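Local coordinates for protein CCMAN5 (Cellulosimicrobium cellulans, PDB 2XSG) that probably hydrolyses alpha-mannosidic bonds as a calcium-binding family 92 glycoside hydrolase and enables mannose-6-phosphate modification of yeast-produced recombinant human lysosomal enzymes, at residues T65-V70 and S400-R405; S155-V160 and A243-I248; F345-S350 and V379-D384; A562-M567 and N599-P604; I624-S629 and L656-N661. One frame throughout, in Å; residues are numbered along the deposited sequence.

Contact 1. Residues T65-V70 and S400-R405; sequences TNLDGV and SVPTVR
The two irregular segments run in the same sense without a backbone bond between them, the CA of L67 lying 7.2 Å from the CA of P402 and the CA of V70 8.5 Å from the CA of V404. Side chains fill the gap, and L67 carries most of it. Its CG stands beside the backbone N (chi1 -66°), which turns the isobutyl fork toward 400-405 so that the two methyls split between two partners. L67 CD2 lies 3.8 Å from P402 CB, on the flank of the proline ring, and touches the carbonyl P402 O at 3.6 Å. The other branch, L67 CD1, crosses obliquely to V404 CG2, 4.0 Å away. V404 CG2 is shared with V70 CG1, 4.1 Å away, the two side chains sliding past each other in opposite directions. The backbone of L67 is steadied by its predecessor: L67 N donates to N66 OD1 at 2.9 Å, in the plane of the amide carbonyl, while N66 ND2 is held by T50 O. Since family 92 enzymes pair an N-terminal beta-sandwich with a helical catalytic domain, this buried apolar seam belongs to the domain interface. It borders a probable active-site pocket: a buffer molecule lies about 3 Å from the V70 side chain and is hydrogen-bonded by R405 NH1. F195 of strand 185-195 covers L67, V70 and V404, Y200 and L202 of strand 198-208 pack on P402, and M323 of strand 323-324 meets both L67 and P402.

Contact 2. Residues S155-V160 and A243-I248; sequences STPSLV and ADAGEI
At one end of the N-terminal beta-sandwich, the residues leading into strand 158-162 in one sheet pack against the turn that leads from strand 235-240 into strand 248-255 of the other. P157 is the hub, its CA 6.0 Å from the CA of A245. The tip of its ring, P157 CG, touches A245 CA at 3.7 Å, with the methyl of A245 alongside. At the next ring carbon, P157 CB meets I248 CG1 at 3.9 Å, and I248 CD1 lies near both P157 CB and CG. The branching of I248 divides its work: CG1 stands beside the backbone N and serves the proline, whereas I248 CG2, anti to the N, slides past L159 CD1 at 4.1 Å. A second shell sets these groups. The type I turn from D244 to E247, closed by E247 N donating to D244 O at 2.9 Å, holds A245 toward P157 and leads directly into I248, which also faces the strand. P157 and L159 are fixed by backbone bonds to F240 and L238, and Y149 and F240 pack on both L159 and I248. One polar atom pays for the burial: the carbonyl S155 O lies 4.2 Å from A245 CB and has no hydrogen-bonding partner in the model.

Contact 3. Residues F345-S350 and V379-D384; sequences FTYYDS and VYLFAD
Here the chain entering and forming the short strand 348-349 lies against helix 368-387 in the family 92 catalytic domain, a member of the six-hairpin clan of helical barrels, and aromatic side chains bridge the two. The ring pair is the clearest element. F345 and Y380 make a T-shaped stack, with planes at 71° and centroids 5.0 Å apart, in which the edge of F345 is driven into the face of Y380. F345 CZ sits over the centre of the tyrosine ring, and F345 CE1 reaches Y380 CZ at 3.8 Å. To get there F345 takes the crowded first torsion, with CG between the backbone N and the carbonyl carbon. R426 adds a cation-pi contact to Y380, so this ring has both an aromatic and a charged neighbour.

Apolar packing continues with Y347. Its CG is anti to the backbone N (chi1 179°), which carries the ring to the helix; Y347 CE1 approaches Y380 CB at 4.0 Å, and the phenol oxygen Y347 OH rests on the methyl L381 CD1 at 3.4 Å, the two side chains crossing at about a right angle. The backbone N of L381 lies near the plane of this ring, at its edge, while Y332 stacks on it.

Polar bonds do not cross the contact but hold the D349-S350 end of the segment. D349 OD2 is hydrogen-bonded to S400 OG, and S350 N donates to D349 OD1 at 2.7 Å, meeting it 45° out of the carboxylate plane; that oxygen, D349 OD1, also looks across to L381 CD2, 4.4 Å away.

Contact 4. Residues A562-M567 and N599-P604; sequences AARLGM and NYTGEP
T601 is pressed against one side of helix 560-570, its CA only 5.0 Å from the CA of R564, and its rotamer decides which branch faces what. OG1 takes the crowded place between the backbone N and the carbonyl carbon, which leaves CG2 beside the N and directed at the helix. T601 CG2 settles on the helix surface, 3.6 Å from R564 CA and 3.8 Å from M567 CG, with A563 O and the A563 methyl beside it. M567 touches it through CB and CG, and the bend at chi2 sets the direction of the sulphur.

R564 leaves the helix with CG anti to the backbone N (chi1 -176°), runs on extended, then bends at chi3 (74°). Its aliphatic part lies along the T601 carbonyl and E603, R564 CG approaching E603 OE1 at 3.4 Å. The bend brings R564 NH1 within 3.5 Å of E603 OE1, a long salt bridge in which the carboxylate oxygen sits near the guanidinium plane at its edge, although the two planes are 67° apart. E561 takes the other end of the arginine and R568 the second oxygen of E603. T601 OG1 is hydrogen-bonded to F598 O and to a water, and this water donates to R564 O at 2.9 Å and to E603 OE1 at 2.8 Å. An alanine at R564 would probably loosen the loop, losing the salt bridge and the aliphatic cover over E603 and T601. A helix packed against the loop that leads into the next helix, 604-616, is consistent with the helical-hairpin architecture of the catalytic domain.

Contact 5. Residues I624-S629 and L656-N661; sequences IATGSS and LPTMDN
The hydroxyl of T658 is gripped by two hydrogen bonds. T658 OG1 accepts from A625 N at 2.9 Å with a fairly straight N-H (160°), and donates to P657 O at 2.4 Å, an unusually short bond that lies in the carbonyl plane on a lone pair. Accepting from one segment and donating within its own, OG1 joins the two backbones. Its placement follows from the torsions: OG1 occupies the crowded position between the backbone N and the carbonyl carbon, and T658 has the positive phi (73°) of the third residue in a type II turn from L656 to M659. M659 N closes that turn on L656 O at 3.1 Å.

Apolar atoms pack beside the same side chain. I624 CB touches T658 OG1 at 3.4 Å, its branch crossing at about a right angle, and A625 CB lies 3.5 Å from T658 OG1. The methyl T658 CG2 meets a different part of 624-629, where it is squeezed to 3.5 Å from S629 CB and reaches T626 CG2 at 3.9 Å. An alanine at T658 would probably leave A625 N without this acceptor and weaken the hold of the turn on 624-629, since the hydroxyl and the wedged methyl would both be gone.

The calcium ion, bound by N588, E589 and D662, lies about 5 Å from the A625 side chain, so 624-629 passes close to the metal site, and D662 follows directly on 656-661. F639 of strand 638-646 packs under I624, L656 and P657, and M666 of helix 665-675 covers M659 and N661.

How the contacts relate
From the N terminus, contact 1 opens in a loop of the N-terminal domain at 65-70 and closes at 400-405 in the catalytic domain, the longest loop. Contacts 2 and 3 nest inside it in series: contact 2 joins the two sheets within the sandwich, contact 3 the residues leading into and forming strand 348-349 to helix 368-387. Contacts 4 and 5 follow in series, and none cross. Probable hydrogen bonds S400 OG–D349 OD2 and P402 O–S350 OG join contacts 1 and 3, with S350 also packed against L67, and G69 packs on D660 and N661 of contact 5, tying the domain interface to the metal-site loops. Contacts 2 and 4 lie on opposite sides of the chain's centre.

Contact 1. Residues T65-V70 and S400-R405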
# COMPACT_ATOMS: atom_id res chain seq x y z
N THR A 65 14.82 -2.23 -5.89
CA THR A 65 13.41 -2.56 -6.13
C THR A 65 12.75 -2.98 -4.83
O THR A 65 13.41 -3.49 -3.91
CB THR A 65 13.20 -3.69 -7.19
OG1 THR A 65 13.60 -4.96 -6.64
CG2 THR A 65 13.99 -3.41 -8.46
N ASN A 66 11.44 -2.78 -4.75
CA ASN A 66 10.75 -3.13 -3.52
C ASN A 66 9.24 -3.02 -3.62
O ASN A 66 8.70 -2.57 -4.64
CB ASN A 66 11.27 -2.25 -2.38
CG ASN A 66 11.64 -3.06 -1.17
OD1 ASN A 66 10.85 -3.90 -0.71
ND2 ASN A 66 12.84 -2.82 -0.64
N LEU A 67 8.58 -3.44 -2.53
CA LEU A 67 7.14 -3.34 -2.36
C LEU A 67 6.85 -2.83 -0.96
O LEU A 67 7.43 -3.32 0.01
CB LEU A 67 6.48 -4.72 -2.52
CG LEU A 67 6.54 -5.39 -3.89
CD1 LEU A 67 5.86 -6.76 -3.83
CD2 LEU A 67 5.91 -4.49 -4.95
N ASP A 68 5.94 -1.88 -0.84
CA ASP A 68 5.69 -1.26 0.46
C ASP A 68 4.66 -2.01 1.26
O ASP A 68 3.56 -2.27 0.78
CB ASP A 68 5.25 0.19 0.30
CG ASP A 68 6.20 0.98 -0.55
OD1 ASP A 68 6.22 0.72 -1.77
OD2 ASP A 68 6.92 1.86 -0.01
N GLY A 69 5.04 -2.39 2.48
CA GLY A 69 4.11 -2.92 3.46
C GLY A 69 3.49 -4.27 3.17
O GLY A 69 2.43 -4.58 3.70
N VAL A 70 4.15 -5.08 2.35
CA VAL A 70 3.59 -6.40 2.01
C VAL A 70 4.04 -7.47 3.00
O VAL A 70 4.96 -7.23 3.80
CB VAL A 70 3.89 -6.79 0.55
CG1 VAL A 70 3.31 -5.75 -0.40
CG2 VAL A 70 5.39 -6.94 0.33
N SER A 400 5.45 -6.81 -15.25
CA SER A 400 6.40 -5.76 -15.65
C SER A 400 7.16 -5.15 -14.47
O SER A 400 8.19 -4.50 -14.67
CB SER A 400 5.71 -4.66 -16.49
OG SER A 400 4.90 -3.80 -15.70
N VAL A 401 6.64 -5.36 -13.26
CA VAL A 401 7.20 -4.86 -11.99
C VAL A 401 6.82 -5.88 -10.91
O VAL A 401 5.89 -6.66 -11.13
CB VAL A 401 6.60 -3.49 -11.59
CG1 VAL A 401 6.95 -2.39 -12.61
CG2 VAL A 401 5.08 -3.59 -11.40
N PRO A 402 7.53 -5.89 -9.75
CA PRO A 402 7.08 -6.76 -8.68
C PRO A 402 5.63 -6.44 -8.37
O PRO A 402 5.22 -5.27 -8.40
CB PRO A 402 7.98 -6.39 -7.49
CG PRO A 402 8.79 -5.25 -7.91
CD PRO A 402 8.76 -5.16 -9.39
N THR A 403 4.85 -7.48 -8.10
CA THR A 403 3.41 -7.32 -7.93
C THR A 403 2.86 -8.39 -7.00
O THR A 403 3.59 -9.32 -6.60
CB THR A 403 2.71 -7.31 -9.30
OG1 THR A 403 1.37 -6.79 -9.17
CG2 THR A 403 2.69 -8.73 -9.92
N VAL A 404 1.60 -8.28 -6.61
CA VAL A 404 1.07 -9.18 -5.59
C VAL A 404 -0.15 -9.95 -6.08
O VAL A 404 -0.05 -11.13 -6.38
CB VAL A 404 0.75 -8.45 -4.28
CG1 VAL A 404 0.40 -9.45 -3.16
CG2 VAL A 404 1.92 -7.54 -3.87
N ARG A 405 -1.31 -9.29 -6.14
CA ARG A 405 -2.59 -9.99 -6.35
C ARG A 405 -3.65 -9.00 -6.85
O ARG A 405 -3.49 -7.78 -6.69
CB ARG A 405 -3.04 -10.71 -5.07
CG ARG A 405 -3.35 -9.79 -3.88
CD ARG A 405 -3.59 -10.56 -2.59
NE ARG A 405 -4.57 -11.63 -2.69
CZ ARG A 405 -4.92 -12.44 -1.69
NH1 ARG A 405 -4.39 -12.29 -0.50
NH2 ARG A 405 -5.82 -13.39 -1.89

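Contact 2. Residues S155-V160 and A243-I248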
# COMPACT_ATOMS: atom_id res chain seq x y z
N SER A 155 42.01 4.25 1.30
CA SER A 155 41.24 3.08 0.88
C SER A 155 41.32 2.82 -0.61
O SER A 155 41.44 3.75 -1.39
CB SER A 155 39.77 3.29 1.22
OG SER A 155 39.57 3.31 2.61
N THR A 156 41.24 1.56 -1.01
CA THR A 156 40.87 1.18 -2.37
C THR A 156 39.35 0.95 -2.41
O THR A 156 38.87 -0.12 -1.99
CB THR A 156 41.59 -0.11 -2.84
OG1 THR A 156 43.00 0.01 -2.65
CG2 THR A 156 41.31 -0.39 -4.32
N PRO A 157 38.57 1.95 -2.89
CA PRO A 157 37.11 1.84 -2.89
C PRO A 157 36.62 0.75 -3.84
O PRO A 157 37.22 0.51 -4.90
CB PRO A 157 36.64 3.21 -3.41
CG PRO A 157 37.81 4.13 -3.20
CD PRO A 157 38.99 3.23 -3.49
N SER A 158 35.54 0.09 -3.44
CA SER A 158 34.93 -0.90 -4.29
C SER A 158 33.42 -0.94 -4.05
O SER A 158 32.94 -0.67 -2.94
CB SER A 158 35.58 -2.26 -4.04
OG SER A 158 34.85 -3.28 -4.67
N LEU A 159 32.67 -1.25 -5.09
CA LEU A 159 31.24 -1.46 -4.95
C LEU A 159 30.95 -2.83 -5.51
O LEU A 159 31.31 -3.12 -6.65
CB LEU A 159 30.45 -0.39 -5.72
CG LEU A 159 30.58 1.07 -5.27
CD1 LEU A 159 29.73 1.97 -6.14
CD2 LEU A 159 30.15 1.24 -3.82
N VAL A 160 30.32 -3.67 -4.70
CA VAL A 160 29.85 -4.97 -5.15
C VAL A 160 28.44 -4.75 -5.67
O VAL A 160 27.63 -4.11 -4.98
CB VAL A 160 29.82 -5.97 -3.98
CG1 VAL A 160 29.11 -7.25 -4.38
CG2 VAL A 160 31.25 -6.28 -3.51
N ALA A 243 42.78 7.42 -5.36
CA ALA A 243 42.68 8.88 -5.52
C ALA A 243 41.22 9.38 -5.56
O ALA A 243 40.94 10.55 -5.27
CB ALA A 243 43.44 9.33 -6.75
N ASP A 244 40.28 8.50 -5.88
CA ASP A 244 38.87 8.87 -5.96
C ASP A 244 38.07 8.57 -4.69
O ASP A 244 36.86 8.73 -4.67
CB ASP A 244 38.20 8.18 -7.14
CG ASP A 244 38.50 8.86 -8.44
OD1 ASP A 244 38.43 10.11 -8.48
OD2 ASP A 244 38.80 8.15 -9.41
N ALA A 245 38.77 8.13 -3.65
CA ALA A 245 38.14 7.71 -2.40
C ALA A 245 37.18 8.76 -1.82
O ALA A 245 36.15 8.39 -1.25
CB ALA A 245 39.19 7.31 -1.38
N GLY A 246 37.52 10.04 -1.97
CA GLY A 246 36.66 11.16 -1.54
C GLY A 246 35.28 11.25 -2.20
O GLY A 246 34.35 11.82 -1.62
N GLU A 247 35.13 10.68 -3.40
CA GLU A 247 33.84 10.72 -4.12
C GLU A 247 33.67 9.61 -5.15
O GLU A 247 34.25 9.65 -6.24
CB GLU A 247 33.64 12.09 -4.79
CG GLU A 247 32.21 12.37 -5.22
CD GLU A 247 32.10 13.74 -5.84
OE1 GLU A 247 32.10 13.84 -7.07
OE2 GLU A 247 32.05 14.73 -5.09
N ILE A 248 32.88 8.61 -4.77
CA ILE A 248 32.50 7.51 -5.65
C ILE A 248 31.00 7.60 -5.95
O ILE A 248 30.16 7.50 -5.05
CB ILE A 248 32.83 6.15 -5.01
CG1 ILE A 248 34.33 6.05 -4.66
CG2 ILE A 248 32.41 5.00 -5.93
CD1 ILE A 248 35.29 6.16 -5.87

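Contact 3. Residues F345-S350 and V379-D384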
# COMPACT_ATOMS: atom_id res chain seq x y z
N PHE A 345 -1.45 8.82 -21.31
CA PHE A 345 -1.60 8.53 -19.89
C PHE A 345 -0.38 7.77 -19.40
O PHE A 345 0.37 7.19 -20.21
CB PHE A 345 -2.90 7.74 -19.61
CG PHE A 345 -2.80 6.26 -19.81
CD1 PHE A 345 -2.82 5.71 -21.09
CD2 PHE A 345 -2.73 5.41 -18.71
CE1 PHE A 345 -2.74 4.32 -21.27
CE2 PHE A 345 -2.65 4.01 -18.87
CZ PHE A 345 -2.64 3.47 -20.16
N THR A 346 -0.18 7.77 -18.10
CA THR A 346 0.93 7.03 -17.50
C THR A 346 0.42 5.67 -17.05
O THR A 346 -0.61 5.56 -16.36
CB THR A 346 1.55 7.82 -16.33
OG1 THR A 346 2.14 9.00 -16.86
CG2 THR A 346 2.65 7.02 -15.58
N TYR A 347 1.15 4.62 -17.45
CA TYR A 347 0.79 3.26 -17.06
C TYR A 347 1.42 2.95 -15.70
O TYR A 347 2.64 3.01 -15.53
CB TYR A 347 1.22 2.25 -18.13
CG TYR A 347 0.90 0.82 -17.80
CD1 TYR A 347 -0.39 0.32 -17.90
CD2 TYR A 347 1.91 -0.05 -17.37
CE1 TYR A 347 -0.69 -1.01 -17.58
CE2 TYR A 347 1.62 -1.38 -17.07
CZ TYR A 347 0.32 -1.85 -17.19
OH TYR A 347 0.03 -3.17 -16.89
N TYR A 348 0.57 2.61 -14.74
CA TYR A 348 1.00 2.12 -13.44
C TYR A 348 0.77 0.61 -13.33
O TYR A 348 -0.11 0.04 -13.99
CB TYR A 348 0.25 2.88 -12.32
CG TYR A 348 0.56 4.36 -12.33
CD1 TYR A 348 -0.18 5.26 -13.11
CD2 TYR A 348 1.64 4.85 -11.61
CE1 TYR A 348 0.14 6.62 -13.13
CE2 TYR A 348 1.98 6.17 -11.64
CZ TYR A 348 1.23 7.05 -12.39
OH TYR A 348 1.61 8.37 -12.38
N ASP A 349 1.59 -0.02 -12.49
CA ASP A 349 1.55 -1.46 -12.26
C ASP A 349 2.07 -1.75 -10.85
O ASP A 349 2.78 -0.91 -10.26
CB ASP A 349 2.40 -2.18 -13.31
CG ASP A 349 2.12 -3.68 -13.38
OD1 ASP A 349 1.20 -4.19 -12.69
OD2 ASP A 349 2.86 -4.36 -14.13
N SER A 350 1.70 -2.92 -10.34
CA SER A 350 2.03 -3.45 -9.00
C SER A 350 0.82 -3.37 -8.10
O SER A 350 0.52 -2.33 -7.54
CB SER A 350 3.20 -2.74 -8.32
OG SER A 350 3.57 -3.46 -7.15
N VAL A 379 -7.33 -1.23 -16.26
CA VAL A 379 -8.07 -1.63 -17.47
C VAL A 379 -7.16 -2.23 -18.55
O VAL A 379 -7.48 -3.29 -19.09
CB VAL A 379 -8.95 -0.47 -18.02
CG1 VAL A 379 -9.51 -0.82 -19.38
CG2 VAL A 379 -10.09 -0.17 -17.04
N TYR A 380 -6.02 -1.59 -18.83
CA TYR A 380 -5.07 -2.11 -19.82
C TYR A 380 -4.49 -3.46 -19.43
O TYR A 380 -4.26 -4.31 -20.30
CB TYR A 380 -3.90 -1.15 -20.03
CG TYR A 380 -4.07 -0.20 -21.16
CD1 TYR A 380 -5.28 0.46 -21.35
CD2 TYR A 380 -3.02 0.07 -22.04
CE1 TYR A 380 -5.45 1.35 -22.40
CE2 TYR A 380 -3.18 0.98 -23.10
CZ TYR A 380 -4.41 1.60 -23.26
OH TYR A 380 -4.61 2.51 -24.25
N LEU A 381 -4.27 -3.63 -18.13
CA LEU A 381 -3.69 -4.86 -17.60
C LEU A 381 -4.59 -6.07 -17.86
O LEU A 381 -4.11 -7.12 -18.29
CB LEU A 381 -3.37 -4.73 -16.10
CG LEU A 381 -2.73 -5.98 -15.48
CD1 LEU A 381 -1.36 -6.22 -16.09
CD2 LEU A 381 -2.64 -5.89 -13.97
N PHE A 382 -5.89 -5.90 -17.60
CA PHE A 382 -6.88 -6.96 -17.89
C PHE A 382 -7.16 -7.09 -19.39
O PHE A 382 -7.39 -8.19 -19.88
CB PHE A 382 -8.17 -6.75 -17.07
CG PHE A 382 -8.08 -7.33 -15.67
CD1 PHE A 382 -8.36 -8.66 -15.44
CD2 PHE A 382 -7.64 -6.54 -14.60
CE1 PHE A 382 -8.24 -9.22 -14.15
CE2 PHE A 382 -7.52 -7.08 -13.33
CZ PHE A 382 -7.82 -8.43 -13.10
N ALA A 383 -7.13 -5.98 -20.11
CA ALA A 383 -7.31 -5.99 -21.55
C ALA A 383 -6.18 -6.79 -22.21
O ALA A 383 -6.43 -7.54 -23.18
CB ALA A 383 -7.36 -4.58 -22.07
N ASP A 384 -4.97 -6.65 -21.66
CA ASP A 384 -3.80 -7.39 -22.11
C ASP A 384 -3.90 -8.90 -21.85
O ASP A 384 -3.59 -9.70 -22.74
CB ASP A 384 -2.51 -6.82 -21.49
CG ASP A 384 -2.11 -5.48 -22.09
OD1 ASP A 384 -2.69 -5.09 -23.14
OD2 ASP A 384 -1.22 -4.81 -21.51

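Contact 4. Residues A562-M567 and N599-P604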
# COMPACT_ATOMS: atom_id res chain seq x y z
N ALA A 562 -31.95 -4.26 15.52
CA ALA A 562 -31.02 -5.38 15.56
C ALA A 562 -29.63 -4.94 15.08
O ALA A 562 -28.63 -5.26 15.72
CB ALA A 562 -31.53 -6.56 14.74
N ALA A 563 -29.59 -4.20 13.96
CA ALA A 563 -28.33 -3.63 13.42
C ALA A 563 -27.65 -2.71 14.41
O ALA A 563 -26.43 -2.78 14.61
CB ALA A 563 -28.58 -2.88 12.13
N ARG A 564 -28.46 -1.83 15.01
CA ARG A 564 -27.96 -0.80 15.93
C ARG A 564 -27.30 -1.45 17.13
O ARG A 564 -26.21 -1.03 17.54
CB ARG A 564 -29.10 0.15 16.36
CG ARG A 564 -28.66 1.35 17.25
CD ARG A 564 -29.86 2.07 17.91
NE ARG A 564 -30.43 1.29 19.01
CZ ARG A 564 -29.92 1.24 20.25
NH1 ARG A 564 -28.84 1.94 20.57
NH2 ARG A 564 -30.51 0.47 21.17
N LEU A 565 -27.94 -2.50 17.65
CA LEU A 565 -27.42 -3.22 18.81
C LEU A 565 -26.21 -4.09 18.42
O LEU A 565 -25.26 -4.23 19.19
CB LEU A 565 -28.52 -4.07 19.46
CG LEU A 565 -29.62 -3.31 20.22
CD1 LEU A 565 -30.80 -4.22 20.48
CD2 LEU A 565 -29.11 -2.74 21.54
N GLY A 566 -26.24 -4.66 17.21
CA GLY A 566 -25.08 -5.40 16.66
C GLY A 566 -23.83 -4.54 16.57
O GLY A 566 -22.73 -4.96 16.98
N MET A 567 -24.00 -3.32 16.05
CA MET A 567 -22.90 -2.37 15.87
C MET A 567 -22.31 -1.98 17.20
O MET A 567 -21.10 -1.98 17.37
CB MET A 567 -23.36 -1.14 15.09
CG MET A 567 -23.13 -1.26 13.59
SD MET A 567 -21.44 -1.72 13.10
CE MET A 567 -20.51 -0.32 13.67
N ASN A 599 -23.00 5.54 11.46
CA ASN A 599 -23.75 6.49 10.64
C ASN A 599 -25.01 5.83 10.05
O ASN A 599 -26.01 6.49 9.82
CB ASN A 599 -22.90 7.00 9.47
CG ASN A 599 -21.83 7.99 9.89
OD1 ASN A 599 -21.72 8.37 11.06
ND2 ASN A 599 -21.02 8.42 8.92
N TYR A 600 -24.92 4.53 9.79
CA TYR A 600 -26.03 3.78 9.20
C TYR A 600 -27.03 3.31 10.23
O TYR A 600 -28.17 3.01 9.88
CB TYR A 600 -25.51 2.57 8.44
CG TYR A 600 -24.70 2.87 7.19
CD1 TYR A 600 -23.35 3.25 7.28
CD2 TYR A 600 -25.26 2.75 5.92
CE1 TYR A 600 -22.59 3.50 6.14
CE2 TYR A 600 -24.49 3.00 4.75
CZ TYR A 600 -23.15 3.37 4.89
OH TYR A 600 -22.38 3.64 3.78
N THR A 601 -26.61 3.23 11.49
CA THR A 601 -27.52 2.80 12.55
C THR A 601 -28.09 3.97 13.34
O THR A 601 -28.60 3.77 14.44
CB THR A 601 -26.85 1.85 13.58
OG1 THR A 601 -25.69 2.50 14.13
CG2 THR A 601 -26.47 0.52 12.92
N GLY A 602 -27.98 5.17 12.78
CA GLY A 602 -28.53 6.39 13.40
C GLY A 602 -27.72 6.88 14.58
O GLY A 602 -28.23 7.62 15.44
N GLU A 603 -26.46 6.48 14.66
CA GLU A 603 -25.62 6.91 15.79
C GLU A 603 -24.30 7.50 15.29
O GLU A 603 -23.23 6.99 15.60
CB GLU A 603 -25.42 5.77 16.79
CG GLU A 603 -26.74 5.26 17.39
CD GLU A 603 -26.53 4.47 18.66
OE1 GLU A 603 -26.24 3.26 18.57
OE2 GLU A 603 -26.65 5.06 19.75
N PRO A 604 -24.38 8.59 14.49
CA PRO A 604 -23.17 9.13 13.89
C PRO A 604 -22.14 9.58 14.94
O PRO A 604 -20.93 9.52 14.68
CB PRO A 604 -23.66 10.32 13.07
CG PRO A 604 -25.15 10.25 13.07
CD PRO A 604 -25.58 9.41 14.20
O HOH W 1 -25.34 1.52 16.61

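Contact 5. Residues I624-S629 and L656-N661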
# COMPACT_ATOMS: atom_id res chain seq x y z
N ILE A 624 -4.91 -9.47 16.18
CA ILE A 624 -3.76 -9.23 15.29
C ILE A 624 -4.16 -9.67 13.88
O ILE A 624 -5.30 -10.07 13.68
CB ILE A 624 -2.44 -9.94 15.78
CG1 ILE A 624 -2.71 -11.41 16.17
CG2 ILE A 624 -1.83 -9.17 16.96
CD1 ILE A 624 -1.45 -12.22 16.48
N ALA A 625 -3.26 -9.58 12.91
CA ALA A 625 -3.61 -9.80 11.51
C ALA A 625 -3.33 -11.22 11.04
O ALA A 625 -3.62 -11.56 9.90
CB ALA A 625 -2.92 -8.78 10.61
N THR A 626 -2.77 -12.04 11.93
CA THR A 626 -2.39 -13.41 11.61
C THR A 626 -2.49 -14.26 12.89
O THR A 626 -2.75 -13.72 13.96
CB THR A 626 -0.99 -13.49 10.94
OG1 THR A 626 -0.80 -14.79 10.39
CG2 THR A 626 0.15 -13.19 11.97
N GLY A 627 -2.33 -15.57 12.76
CA GLY A 627 -2.50 -16.49 13.89
C GLY A 627 -1.75 -16.09 15.15
O GLY A 627 -2.32 -16.03 16.24
N SER A 628 -0.45 -15.83 15.01
CA SER A 628 0.35 -15.47 16.15
C SER A 628 1.57 -14.64 15.73
O SER A 628 1.96 -14.62 14.55
CB SER A 628 0.79 -16.73 16.89
OG SER A 628 1.77 -17.45 16.14
N SER A 629 2.19 -13.99 16.71
CA SER A 629 3.36 -13.13 16.47
C SER A 629 4.32 -13.21 17.66
O SER A 629 3.91 -13.13 18.82
CB SER A 629 2.90 -11.68 16.25
OG SER A 629 3.95 -10.74 16.45
N LEU A 656 0.36 -1.48 14.76
CA LEU A 656 0.28 -2.66 15.62
C LEU A 656 1.22 -3.75 15.12
O LEU A 656 1.50 -3.81 13.91
CB LEU A 656 -1.15 -3.19 15.62
CG LEU A 656 -2.21 -2.29 16.27
CD1 LEU A 656 -3.58 -2.85 16.00
CD2 LEU A 656 -1.97 -2.13 17.76
N PRO A 657 1.71 -4.62 16.02
CA PRO A 657 2.46 -5.77 15.52
C PRO A 657 1.55 -6.60 14.58
O PRO A 657 0.36 -6.74 14.86
CB PRO A 657 2.78 -6.56 16.79
CG PRO A 657 1.74 -6.07 17.82
CD PRO A 657 1.53 -4.65 17.49
N THR A 658 2.14 -7.14 13.50
CA THR A 658 1.46 -7.85 12.39
C THR A 658 0.66 -6.97 11.42
O THR A 658 0.19 -7.45 10.37
CB THR A 658 0.47 -8.96 12.85
OG1 THR A 658 -0.72 -8.33 13.35
CG2 THR A 658 1.07 -9.91 13.88
N MET A 659 0.46 -5.71 11.76
CA MET A 659 -0.39 -4.83 10.97
C MET A 659 0.39 -4.25 9.78
O MET A 659 0.96 -3.18 9.87
CB MET A 659 -0.96 -3.72 11.85
CG MET A 659 -1.80 -2.67 11.12
SD MET A 659 -2.43 -1.51 12.35
CE MET A 659 -3.18 -0.28 11.29
N ASP A 660 0.44 -5.00 8.67
CA ASP A 660 1.18 -4.56 7.49
C ASP A 660 0.43 -3.40 6.87
O ASP A 660 -0.79 -3.37 6.91
CB ASP A 660 1.29 -5.71 6.49
CG ASP A 660 2.14 -6.85 7.01
OD1 ASP A 660 3.05 -6.58 7.83
OD2 ASP A 660 1.90 -8.01 6.61
N ASN A 661 1.16 -2.42 6.34
CA ASN A 661 0.53 -1.28 5.68
C ASN A 661 -0.24 -1.72 4.41
O ASN A 661 -1.28 -1.14 4.06
CB ASN A 661 1.59 -0.22 5.33
CG ASN A 661 1.03 1.20 5.24
OD1 ASN A 661 -0.17 1.41 4.98
ND2 ASN A 661 1.91 2.19 5.45